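Local coordinates for arabinan endo-1,5-alpha-l-arabinosidase A (Cellvibrio cellulosa, PDB 1GYH), which hydrolyses alpha-1,5-linked arabinofuranosyl bonds of linear arabinan in plant cell walls, releasing almost exclusively arabinotriose, at residues Pro10-Glu15 with Tyr266-Lys271; Gly16-Leu21 with Ser32-Val37; Phe144-Gly149 with Gln190-Phe195; Leu205-Gly210 with His221-Arg226. One frame throughout, in Å; residues are numbered along the deposited sequence.

Contact 1 (Pro10-Glu15 with Tyr266-Lys271); sequences PVMTRE and YTWDGK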
# COMPACT_ATOMS: atom_id res chain seq x y z
N PRO A 10 4.63 0.98 4.15
CA PRO A 10 5.82 1.20 3.32
C PRO A 10 5.76 0.66 1.90
O PRO A 10 5.13 -0.37 1.63
CB PRO A 10 6.93 0.51 4.09
CG PRO A 10 6.23 -0.67 4.66
CD PRO A 10 4.86 -0.09 5.14
N VAL A 11 6.38 1.42 1.01
CA VAL A 11 6.69 1.00 -0.35
C VAL A 11 8.15 1.38 -0.70
O VAL A 11 8.78 2.23 -0.03
CB VAL A 11 5.73 1.59 -1.38
CG1 VAL A 11 4.29 1.05 -1.18
CG2 VAL A 11 5.78 3.15 -1.36
N MET A 12 8.69 0.75 -1.75
CA MET A 12 10.11 0.92 -2.10
C MET A 12 10.31 0.85 -3.60
O MET A 12 9.50 0.26 -4.33
CB MET A 12 10.99 -0.18 -1.47
CG MET A 12 11.17 -0.13 0.05
SD MET A 12 12.14 -1.50 0.79
CE MET A 12 13.61 -1.40 -0.07
N THR A 13 11.41 1.45 -4.04
CA THR A 13 11.91 1.37 -5.41
C THR A 13 13.42 1.60 -5.48
O THR A 13 14.02 2.09 -4.54
CB THR A 13 11.11 2.33 -6.32
OG1 THR A 13 11.10 1.79 -7.64
CG2 THR A 13 11.70 3.75 -6.42
N ARG A 14 14.03 1.28 -6.60
CA ARG A 14 15.46 1.48 -6.78
C ARG A 14 15.67 2.38 -7.99
O ARG A 14 15.08 2.15 -9.05
CB ARG A 14 16.19 0.14 -6.99
CG ARG A 14 17.70 0.28 -7.13
CD ARG A 14 18.58 -1.02 -7.15
NE ARG A 14 19.89 -0.81 -6.47
CZ ARG A 14 20.90 -1.70 -6.40
NH1 ARG A 14 20.82 -2.88 -6.99
NH2 ARG A 14 22.01 -1.41 -5.73
N GLU A 15 16.53 3.39 -7.82
CA GLU A 15 17.02 4.22 -8.91
C GLU A 15 18.52 4.09 -8.97
O GLU A 15 19.24 4.50 -8.04
CB GLU A 15 16.66 5.69 -8.68
CG GLU A 15 17.12 6.64 -9.81
CD GLU A 15 16.82 8.11 -9.58
OE1 GLU A 15 16.63 8.55 -8.42
OE2 GLU A 15 16.74 8.85 -10.57
N TYR A 266 7.95 -7.11 -4.11
CA TYR A 266 8.79 -6.77 -5.24
C TYR A 266 9.68 -7.93 -5.65
O TYR A 266 10.02 -8.81 -4.82
CB TYR A 266 9.69 -5.58 -4.91
CG TYR A 266 8.90 -4.36 -4.44
CD1 TYR A 266 8.36 -3.48 -5.35
CD2 TYR A 266 8.70 -4.12 -3.09
CE1 TYR A 266 7.64 -2.35 -4.94
CE2 TYR A 266 7.98 -3.00 -2.64
CZ TYR A 266 7.46 -2.12 -3.58
OH TYR A 266 6.76 -1.00 -3.18
N THR A 267 10.02 -7.91 -6.93
CA THR A 267 11.03 -8.76 -7.51
C THR A 267 12.21 -7.88 -7.88
O THR A 267 12.10 -7.01 -8.73
CB THR A 267 10.44 -9.50 -8.73
OG1 THR A 267 9.37 -10.39 -8.32
CG2 THR A 267 11.51 -10.44 -9.37
N TRP A 268 13.35 -8.11 -7.22
CA TRP A 268 14.61 -7.41 -7.46
C TRP A 268 15.72 -8.44 -7.78
O TRP A 268 16.00 -9.32 -6.96
CB TRP A 268 15.04 -6.67 -6.19
CG TRP A 268 14.06 -5.54 -5.74
CD1 TRP A 268 13.47 -4.60 -6.51
CD2 TRP A 268 13.64 -5.27 -4.39
NE1 TRP A 268 12.69 -3.75 -5.74
CE2 TRP A 268 12.79 -4.15 -4.44
CE3 TRP A 268 13.92 -5.85 -3.15
CZ2 TRP A 268 12.20 -3.61 -3.29
CZ3 TRP A 268 13.33 -5.31 -2.01
CH2 TRP A 268 12.47 -4.21 -2.10
N ASP A 269 16.31 -8.32 -8.97
CA ASP A 269 17.47 -9.16 -9.35
C ASP A 269 17.19 -10.65 -9.12
O ASP A 269 18.03 -11.37 -8.54
CB ASP A 269 18.72 -8.76 -8.56
CG ASP A 269 19.00 -7.29 -8.65
OD1 ASP A 269 18.95 -6.69 -9.76
OD2 ASP A 269 19.27 -6.64 -7.64
N GLY A 270 16.00 -11.10 -9.52
CA GLY A 270 15.68 -12.53 -9.61
C GLY A 270 15.25 -13.16 -8.30
O GLY A 270 15.12 -14.39 -8.22
N LYS A 271 14.97 -12.35 -7.28
CA LYS A 271 14.45 -12.87 -6.00
C LYS A 271 13.29 -12.00 -5.51
O LYS A 271 13.18 -10.84 -5.89
CB LYS A 271 15.54 -12.86 -4.96
CG LYS A 271 16.61 -13.90 -5.20
CD LYS A 271 17.84 -13.62 -4.34
CE LYS A 271 17.54 -13.86 -2.84
NZ LYS A 271 17.07 -15.25 -2.58

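Contact 2 (Gly16-Leu21 with Ser32-Val37); sequences GDTWYL and SSKDRV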
# COMPACT_ATOMS: atom_id res chain seq x y z
N GLY A 16 19.04 3.56 -10.09
CA GLY A 16 20.46 3.29 -10.19
C GLY A 16 20.92 2.38 -9.06
O GLY A 16 20.36 1.29 -8.87
N ASP A 17 21.90 2.80 -8.27
CA ASP A 17 22.36 1.97 -7.14
C ASP A 17 21.81 2.40 -5.77
O ASP A 17 22.31 1.93 -4.72
CB ASP A 17 23.87 1.88 -7.06
CG ASP A 17 24.51 3.19 -6.70
OD1 ASP A 17 23.78 4.18 -6.46
OD2 ASP A 17 25.72 3.36 -6.63
N THR A 18 20.78 3.24 -5.78
CA THR A 18 20.13 3.71 -4.55
C THR A 18 18.68 3.26 -4.36
O THR A 18 17.87 3.37 -5.27
CB THR A 18 20.23 5.26 -4.47
OG1 THR A 18 21.58 5.68 -4.73
CG2 THR A 18 19.95 5.75 -3.03
N TRP A 19 18.40 2.72 -3.19
CA TRP A 19 17.07 2.32 -2.75
C TRP A 19 16.34 3.49 -2.04
O TRP A 19 16.96 4.27 -1.29
CB TRP A 19 17.18 1.14 -1.77
CG TRP A 19 17.89 -0.07 -2.31
CD1 TRP A 19 19.21 -0.42 -2.11
CD2 TRP A 19 17.31 -1.11 -3.08
NE1 TRP A 19 19.47 -1.62 -2.74
CE2 TRP A 19 18.32 -2.08 -3.32
CE3 TRP A 19 16.02 -1.35 -3.57
CZ2 TRP A 19 18.09 -3.21 -4.07
CZ3 TRP A 19 15.80 -2.49 -4.30
CH2 TRP A 19 16.83 -3.41 -4.56
N TYR A 20 15.02 3.58 -2.28
CA TYR A 20 14.20 4.64 -1.69
C TYR A 20 13.00 4.00 -1.02
O TYR A 20 12.41 3.03 -1.56
CB TYR A 20 13.75 5.68 -2.71
CG TYR A 20 14.90 6.53 -3.17
CD1 TYR A 20 15.71 6.10 -4.22
CD2 TYR A 20 15.23 7.73 -2.54
CE1 TYR A 20 16.77 6.86 -4.62
CE2 TYR A 20 16.31 8.49 -2.94
CZ TYR A 20 17.08 8.06 -3.97
OH TYR A 20 18.16 8.77 -4.38
N LEU A 21 12.64 4.56 0.14
CA LEU A 21 11.57 4.05 0.97
C LEU A 21 10.59 5.21 1.27
O LEU A 21 11.00 6.34 1.61
CB LEU A 21 12.14 3.49 2.25
CG LEU A 21 11.22 3.20 3.47
CD1 LEU A 21 10.31 1.99 3.24
CD2 LEU A 21 12.07 2.97 4.71
N SER A 32 16.44 7.03 1.97
CA SER A 32 17.37 6.43 0.97
C SER A 32 18.41 5.51 1.59
O SER A 32 18.77 5.64 2.76
CB SER A 32 18.07 7.48 0.11
OG SER A 32 18.97 8.26 0.87
N SER A 33 18.92 4.58 0.81
CA SER A 33 19.84 3.60 1.34
C SER A 33 20.65 2.92 0.23
O SER A 33 20.14 2.69 -0.87
CB SER A 33 19.07 2.55 2.15
OG SER A 33 19.92 1.50 2.56
N LYS A 34 21.89 2.57 0.54
CA LYS A 34 22.72 1.81 -0.40
C LYS A 34 22.55 0.29 -0.26
O LYS A 34 22.85 -0.43 -1.19
CB LYS A 34 24.21 2.24 -0.26
CG LYS A 34 24.44 3.75 -0.60
CD LYS A 34 24.32 4.10 -2.11
CE LYS A 34 24.46 5.59 -2.38
NZ LYS A 34 24.60 5.86 -3.81
N ASP A 35 22.04 -0.19 0.88
CA ASP A 35 22.01 -1.63 1.20
C ASP A 35 20.68 -2.20 1.70
O ASP A 35 20.61 -3.36 2.04
CB ASP A 35 23.10 -1.97 2.23
CG ASP A 35 22.98 -1.15 3.53
OD1 ASP A 35 21.85 -0.66 3.85
OD2 ASP A 35 23.95 -0.96 4.28
N ARG A 36 19.62 -1.39 1.74
CA ARG A 36 18.27 -1.78 2.18
C ARG A 36 18.10 -2.00 3.70
O ARG A 36 17.03 -2.41 4.15
CB ARG A 36 17.76 -3.07 1.47
CG ARG A 36 17.46 -2.97 0.02
CD ARG A 36 16.59 -4.18 -0.47
NE ARG A 36 17.31 -5.44 -0.60
CZ ARG A 36 17.32 -6.47 0.26
NH1 ARG A 36 16.68 -6.44 1.43
NH2 ARG A 36 18.03 -7.55 -0.05
N VAL A 37 19.16 -1.71 4.46
CA VAL A 37 19.21 -1.93 5.91
C VAL A 37 19.47 -0.60 6.67
O VAL A 37 18.80 -0.31 7.66
CB VAL A 37 20.36 -2.92 6.28
CG1 VAL A 37 20.59 -3.01 7.81
CG2 VAL A 37 20.08 -4.30 5.70
O HOH W 1 24.22 0.77 -3.62

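Contact 3 (Phe144-Gly149 with Gln190-Phe195); sequences FGSFWG and QIEAPF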
# COMPACT_ATOMS: atom_id res chain seq x y z
N PHE A 144 -7.26 -0.14 -5.00
CA PHE A 144 -7.30 0.68 -3.78
C PHE A 144 -8.44 0.22 -2.88
O PHE A 144 -9.28 -0.60 -3.28
CB PHE A 144 -7.49 2.18 -4.13
CG PHE A 144 -8.92 2.52 -4.53
CD1 PHE A 144 -9.35 2.34 -5.85
CD2 PHE A 144 -9.84 3.02 -3.59
CE1 PHE A 144 -10.64 2.63 -6.22
CE2 PHE A 144 -11.16 3.31 -3.97
CZ PHE A 144 -11.56 3.13 -5.26
N GLY A 145 -8.47 0.74 -1.66
CA GLY A 145 -9.66 0.60 -0.84
C GLY A 145 -9.42 0.27 0.62
O GLY A 145 -8.30 -0.13 1.02
N SER A 146 -10.46 0.47 1.42
CA SER A 146 -10.42 0.23 2.89
C SER A 146 -11.83 0.29 3.44
O SER A 146 -12.50 1.31 3.27
CB SER A 146 -9.58 1.33 3.57
OG SER A 146 -9.56 1.19 5.00
N PHE A 147 -12.29 -0.80 4.04
CA PHE A 147 -13.62 -0.89 4.65
C PHE A 147 -14.74 -0.59 3.62
O PHE A 147 -14.59 -0.81 2.42
CB PHE A 147 -13.66 -0.03 5.97
CG PHE A 147 -12.86 -0.60 7.15
CD1 PHE A 147 -11.46 -0.64 7.15
CD2 PHE A 147 -13.50 -1.08 8.27
CE1 PHE A 147 -10.76 -1.15 8.21
CE2 PHE A 147 -12.77 -1.61 9.37
CZ PHE A 147 -11.43 -1.63 9.35
N TRP A 148 -15.89 -0.09 4.08
CA TRP A 148 -17.04 0.07 3.19
C TRP A 148 -17.25 -1.20 2.33
O TRP A 148 -17.29 -2.30 2.89
CB TRP A 148 -16.90 1.40 2.40
CG TRP A 148 -17.24 2.62 3.30
CD1 TRP A 148 -18.47 3.27 3.41
CD2 TRP A 148 -16.36 3.28 4.23
NE1 TRP A 148 -18.37 4.30 4.33
CE2 TRP A 148 -17.10 4.33 4.85
CE3 TRP A 148 -15.02 3.10 4.60
CZ2 TRP A 148 -16.54 5.17 5.82
CZ3 TRP A 148 -14.46 3.96 5.57
CH2 TRP A 148 -15.23 4.98 6.17
N GLY A 149 -17.45 -1.04 1.02
CA GLY A 149 -17.73 -2.14 0.10
C GLY A 149 -16.48 -2.81 -0.51
O GLY A 149 -16.57 -3.51 -1.56
N GLN A 190 -13.33 -5.52 7.87
CA GLN A 190 -11.98 -5.09 8.22
C GLN A 190 -11.01 -5.65 7.17
O GLN A 190 -10.35 -6.67 7.40
CB GLN A 190 -11.60 -5.53 9.64
CG GLN A 190 -12.62 -5.05 10.74
CD GLN A 190 -12.43 -5.60 12.13
OE1 GLN A 190 -13.15 -5.15 13.08
NE2 GLN A 190 -11.49 -6.51 12.30
N ILE A 191 -11.01 -4.99 6.01
CA ILE A 191 -10.17 -5.32 4.88
C ILE A 191 -9.68 -4.06 4.23
O ILE A 191 -10.48 -3.14 3.99
CB ILE A 191 -10.93 -6.21 3.80
CG1 ILE A 191 -9.98 -6.53 2.63
CG2 ILE A 191 -12.26 -5.56 3.26
CD1 ILE A 191 -10.56 -7.46 1.59
N GLU A 192 -8.39 -3.97 3.95
CA GLU A 192 -7.82 -2.79 3.28
C GLU A 192 -6.47 -3.06 2.61
O GLU A 192 -5.87 -4.12 2.79
CB GLU A 192 -7.67 -1.60 4.28
CG GLU A 192 -6.63 -1.79 5.38
CD GLU A 192 -6.63 -0.69 6.44
OE1 GLU A 192 -7.52 0.22 6.38
OE2 GLU A 192 -5.74 -0.75 7.34
N ALA A 193 -5.97 -2.05 1.91
CA ALA A 193 -4.58 -1.97 1.47
C ALA A 193 -4.22 -3.08 0.45
O ALA A 193 -3.29 -3.85 0.69
CB ALA A 193 -3.62 -2.00 2.66
N PRO A 194 -4.87 -3.11 -0.69
CA PRO A 194 -4.54 -4.14 -1.68
C PRO A 194 -3.12 -3.94 -2.23
O PRO A 194 -2.63 -2.81 -2.36
CB PRO A 194 -5.51 -3.90 -2.80
CG PRO A 194 -5.81 -2.40 -2.73
CD PRO A 194 -5.86 -2.14 -1.20
N PHE A 195 -2.48 -5.05 -2.60
CA PHE A 195 -1.24 -4.93 -3.37
C PHE A 195 -1.15 -6.12 -4.30
O PHE A 195 -1.40 -7.24 -3.85
CB PHE A 195 0.00 -4.84 -2.45
CG PHE A 195 1.25 -4.45 -3.21
CD1 PHE A 195 2.00 -5.42 -3.91
CD2 PHE A 195 1.62 -3.13 -3.34
CE1 PHE A 195 3.12 -5.06 -4.66
CE2 PHE A 195 2.73 -2.75 -4.04
CZ PHE A 195 3.50 -3.71 -4.71

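Contact 4 (Leu205-Gly210 with His221-Arg226); sequences LFASWG and HLVVGR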
# COMPACT_ATOMS: atom_id res chain seq x y z
N LEU A 205 -2.94 -11.15 -5.18
CA LEU A 205 -3.52 -10.01 -4.43
C LEU A 205 -3.28 -10.24 -2.97
O LEU A 205 -3.79 -11.21 -2.39
CB LEU A 205 -5.03 -9.89 -4.71
CG LEU A 205 -5.81 -8.89 -3.82
CD1 LEU A 205 -5.25 -7.52 -3.95
CD2 LEU A 205 -7.27 -8.92 -4.19
N PHE A 206 -2.47 -9.36 -2.39
CA PHE A 206 -2.27 -9.31 -0.97
C PHE A 206 -3.25 -8.26 -0.35
O PHE A 206 -3.49 -7.23 -0.95
CB PHE A 206 -0.83 -8.87 -0.63
CG PHE A 206 0.25 -9.79 -1.18
CD1 PHE A 206 0.71 -10.85 -0.46
CD2 PHE A 206 0.80 -9.55 -2.43
CE1 PHE A 206 1.68 -11.71 -0.98
CE2 PHE A 206 1.78 -10.42 -2.95
CZ PHE A 206 2.23 -11.46 -2.21
N ALA A 207 -3.74 -8.53 0.84
CA ALA A 207 -4.63 -7.62 1.56
C ALA A 207 -4.43 -7.76 3.05
O ALA A 207 -4.00 -8.81 3.55
CB ALA A 207 -6.10 -7.91 1.19
N SER A 208 -4.72 -6.66 3.76
CA SER A 208 -4.62 -6.61 5.20
C SER A 208 -6.01 -6.82 5.81
O SER A 208 -6.96 -6.17 5.41
CB SER A 208 -3.99 -5.28 5.63
OG SER A 208 -2.61 -5.17 5.23
N TRP A 209 -6.12 -7.75 6.76
CA TRP A 209 -7.37 -8.02 7.47
C TRP A 209 -7.21 -7.58 8.93
O TRP A 209 -6.09 -7.61 9.51
CB TRP A 209 -7.71 -9.52 7.44
CG TRP A 209 -8.49 -10.03 6.23
CD1 TRP A 209 -8.78 -9.35 5.06
CD2 TRP A 209 -9.01 -11.35 6.04
NE1 TRP A 209 -9.48 -10.17 4.20
CE2 TRP A 209 -9.64 -11.39 4.79
CE3 TRP A 209 -9.03 -12.51 6.83
CZ2 TRP A 209 -10.28 -12.54 4.30
CZ3 TRP A 209 -9.66 -13.66 6.34
CH2 TRP A 209 -10.28 -13.66 5.10
N GLY A 210 -8.31 -7.17 9.53
CA GLY A 210 -8.35 -6.88 10.95
C GLY A 210 -8.03 -5.42 11.27
O GLY A 210 -8.08 -4.56 10.37
N HIS A 221 -3.21 -8.41 10.10
CA HIS A 221 -2.42 -9.51 9.47
C HIS A 221 -2.64 -9.54 7.96
O HIS A 221 -3.47 -8.80 7.42
CB HIS A 221 -2.77 -10.87 10.10
CG HIS A 221 -4.18 -11.32 9.87
ND1 HIS A 221 -5.26 -10.78 10.53
CD2 HIS A 221 -4.68 -12.30 9.08
CE1 HIS A 221 -6.37 -11.40 10.15
NE2 HIS A 221 -6.04 -12.35 9.29
N LEU A 222 -1.87 -10.40 7.27
CA LEU A 222 -1.90 -10.46 5.81
C LEU A 222 -2.48 -11.78 5.30
O LEU A 222 -2.13 -12.85 5.80
CB LEU A 222 -0.50 -10.30 5.24
CG LEU A 222 0.22 -8.98 5.50
CD1 LEU A 222 1.63 -9.00 4.91
CD2 LEU A 222 -0.58 -7.84 4.84
N VAL A 223 -3.35 -11.64 4.31
CA VAL A 223 -3.94 -12.73 3.55
C VAL A 223 -3.66 -12.53 2.06
O VAL A 223 -3.24 -11.44 1.60
CB VAL A 223 -5.49 -12.86 3.76
CG1 VAL A 223 -5.80 -13.16 5.21
CG2 VAL A 223 -6.23 -11.65 3.28
N VAL A 224 -3.87 -13.62 1.31
CA VAL A 224 -3.54 -13.64 -0.13
C VAL A 224 -4.55 -14.49 -0.93
O VAL A 224 -5.12 -15.45 -0.42
CB VAL A 224 -2.04 -14.19 -0.35
CG1 VAL A 224 -1.95 -15.67 -0.08
CG2 VAL A 224 -1.56 -13.90 -1.76
N GLY A 225 -4.72 -14.11 -2.20
CA GLY A 225 -5.44 -14.88 -3.22
C GLY A 225 -4.76 -14.71 -4.58
O GLY A 225 -3.84 -13.93 -4.70
N ARG A 226 -5.18 -15.48 -5.60
CA ARG A 226 -4.52 -15.44 -6.90
C ARG A 226 -5.50 -15.60 -8.05
O ARG A 226 -6.56 -16.26 -7.91
CB ARG A 226 -3.36 -16.47 -6.97
CG ARG A 226 -3.80 -17.89 -7.30
CD ARG A 226 -2.69 -18.97 -7.21
NE ARG A 226 -3.22 -20.32 -7.42
CZ ARG A 226 -2.53 -21.43 -7.13
NH1 ARG A 226 -1.30 -21.35 -6.66
NH2 ARG A 226 -3.07 -22.63 -7.33

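Contact 1 (Pro10-Glu15 with Tyr266-Lys271)
Tyr266 opens the 266-271 segment and hydrogen-bonds to 10-15. Its CG is anti to the carbonyl carbon (chi1 -56°), which sends the ring across to the strand 11-15. There the phenol oxygen OH accepts from Met12 N at 3.0 Å. The bond is nearly straight, with 171° at the hydrogen. The same OH lies 3.3 Å from Val11 CB, so the tip of the ring is lodged against the backbone between Val11 and Met12. Trp268 is the next residue to reach over. Tyr266 CB lies against one face of its ring, 3.4 Å from the plane and toward the rim. The far corner of the six-membered ring meets the Met12 thioether: CH2 of Trp268 is 3.6 Å from CE of Met12. The sulfur takes part in an oblique Met-aromatic contact. The bend at chi3 of Met12 (57°) turns the methyl back to the ring. Trp268 also begins a type I' turn that ends at Lys271. Asp269, in this turn, brings OD2 to 4.1 Å from Arg14 NH1. That is too long for a salt bridge, though the charges probably attract. The strand axes are 9.4 Å apart, so side chains bridge two different sheets. Strand 11-15 is the outermost strand of one and pairs with 18-23. Strand 257-268 is the outermost strand of the next and pairs with 271-280.

Contact 2 (Gly16-Leu21 with Ser32-Val37)
Trp19 has CG anti to its carbonyl carbon (chi1 -57°), and Arg36 has the same first torsion (chi1 -69°). With these torsions the two side chains run side by side and point the same way. Arg36 CG rests over the five-membered ring of Trp19, 3.5 Å from its centroid, in a CH-pi contact. CD follows along the indole toward CZ2. Beyond the bend at chi3 of Arg36 the guanidinium stands nearly perpendicular to the ring and rather far from it; any cation-pi attraction is at most weak. In Lys34 a bend at chi2 (-72°) brings the chain back over the first strand. Its NZ gives a hydrogen bond to Thr18 OG1 at 3.2 Å. It also forms a salt bridge with Asp17 OD1, whose hydrogen bond is weak at 3.2 Å.

The backbones pair as antiparallel strands. Trp19 N donates to Ser33 O at 2.9 Å, nearly along the C=O axis, and Ser33 N donates back to Trp19 O. Tyr20 and Ser32 form the next, non-hydrogen-bonded pair, with Tyr20 CE2 3.7 Å from Ser32 CB. After Ser33 the chain turns away. Ser33 OG accepts from Asp35 N in an ST turn and is also hydrogen-bonded to Asn38 O. Asp35 OD1 accepts from Val37 N in an Asx turn and from Asn38 N. A water donates to both Asp17 O and Lys34 O.

The contact thus divides by chemistry. Charge and water hold its exposed side, where solvent probably weakens the ion pair. Aliphatic carbon on indole holds the buried side, where the Trp19 ring meets Trp268 edge-to-face.

Contact 3 (Phe144-Gly149 with Gln190-Phe195)
The loop 144-149 runs antiparallel to the start of strand 191-199 and joins it by a single bridge, Ser146 with Glu192, whose CA atoms are 4.0 Å apart. Two backbone bonds flank the bridge. Ala193 N donates to Gly145 O, and Phe147 N donates to Ile191 O at 3.0 Å and almost straight (175°). Between them the two side chains of the bridge meet. Ser146 OG stands anti to its backbone N (chi1 177°) and donates to Glu192 OE1 at 2.6 Å. It uses the anti lone pair of that oxygen. This donor would be expected to stabilise the charged carboxylate and so favour a lower pKa. Glu192 takes the crowded first torsion, with CG between backbone N and carbonyl carbon (chi1 67°), and is extended beyond. Its other oxygen, OE2, is hydrogen-bonded to Tyr220 OH, so both oxygens are held and the carboxylate is fixed in rotation. Phe147 closes one flank. OE1 lies at the edge of its ring, 4.0 Å from CE1. Gln190 CA lies over one face, 4.0 Å from the ring centroid, in a CH-pi contact, and Gln190 CG touches CE2. At the other end Pro194 CG packs on Phe144 N at 3.5 Å. Glu192 is the probable proton donor, and Ser146 probably binds substrate. The arrangement belongs to the active site of a family 43 glycoside hydrolase with a five-bladed beta-propeller.

Contact 4 (Leu205-Gly210 with His221-Arg226)
Backbone hydrogen bonds come first. Six of them join strands 202-209 and 221-227 as an antiparallel hairpin. The hydrogen-bonded pairs are Leu205 with Gly225, Ala207 with Val223 and Trp209 with His221, and each pair bonds both ways. The straightest is Val223 N to Ala207 O at 3.0 Å (175°). Ala207 N, in contrast, meets Val223 O from above the carbonyl plane. The non-hydrogen-bonded pairs between them add CA-H...O contacts, such as Ser208 CA to His221 O at 3.3 Å.

Aromatic contacts lie on the face that carries Trp209, Val223 and His221. Both methyls of Val223 lie under the indole. CG2 is 3.7 Å from the centroid of the five-membered ring, and CG1 is 3.7 Å from Trp209 CE3. The imidazole of His221 takes Trp209 CB over its face, with CE1 3.6 Å from that carbon. Its crowded first torsion (chi1 65°) turns the ring in that direction. ND1 is held by Thr219 O.

The other face, of Phe206, Ser208, Leu222 and Val224, is mainly apolar. Val224 CG2 sits over the Phe206 ring, 4.0 Å from CE1. Leu222 sets its CD2 methyl against the Ser208 hydroxyl, 3.4 Å from OG. That hydroxyl is hydrogen-bonded to His262 N, on strand 257-268 of the next blade.

The chemistry is thus mostly backbone bonding and hydrocarbon. The pairing satisfies the inward-facing main-chain groups; Phe206, Ser208 and Leu222 bond to the strands on the outer sides. Ser208 adds a polar tie to a residue that probably belongs to the calcium site.

Along the chain contact 2 precedes contact 3, which precedes contact 4. Contact 1 spans them all, since it joins residues 10-15 to 266-271. Contacts 1 and 2 adjoin, with centres 10 Å apart. They share the sheet in which strands 11-15 and 18-23 are neighbours. Trp268 of contact 1 packs on Trp19 of contact 2. Contacts 3 and 4 are also 10 Å apart at their centres and share the sheet of strands 191-199 and 202-209. The centres of contacts 2 and 3 lie about 29 Å apart, on opposite sides of the chain's centre. Contacts 2 and 4 each lie within a single blade. Contacts 1 and 3 each link neighbouring sheets and thus hold adjacent blades together around the propeller.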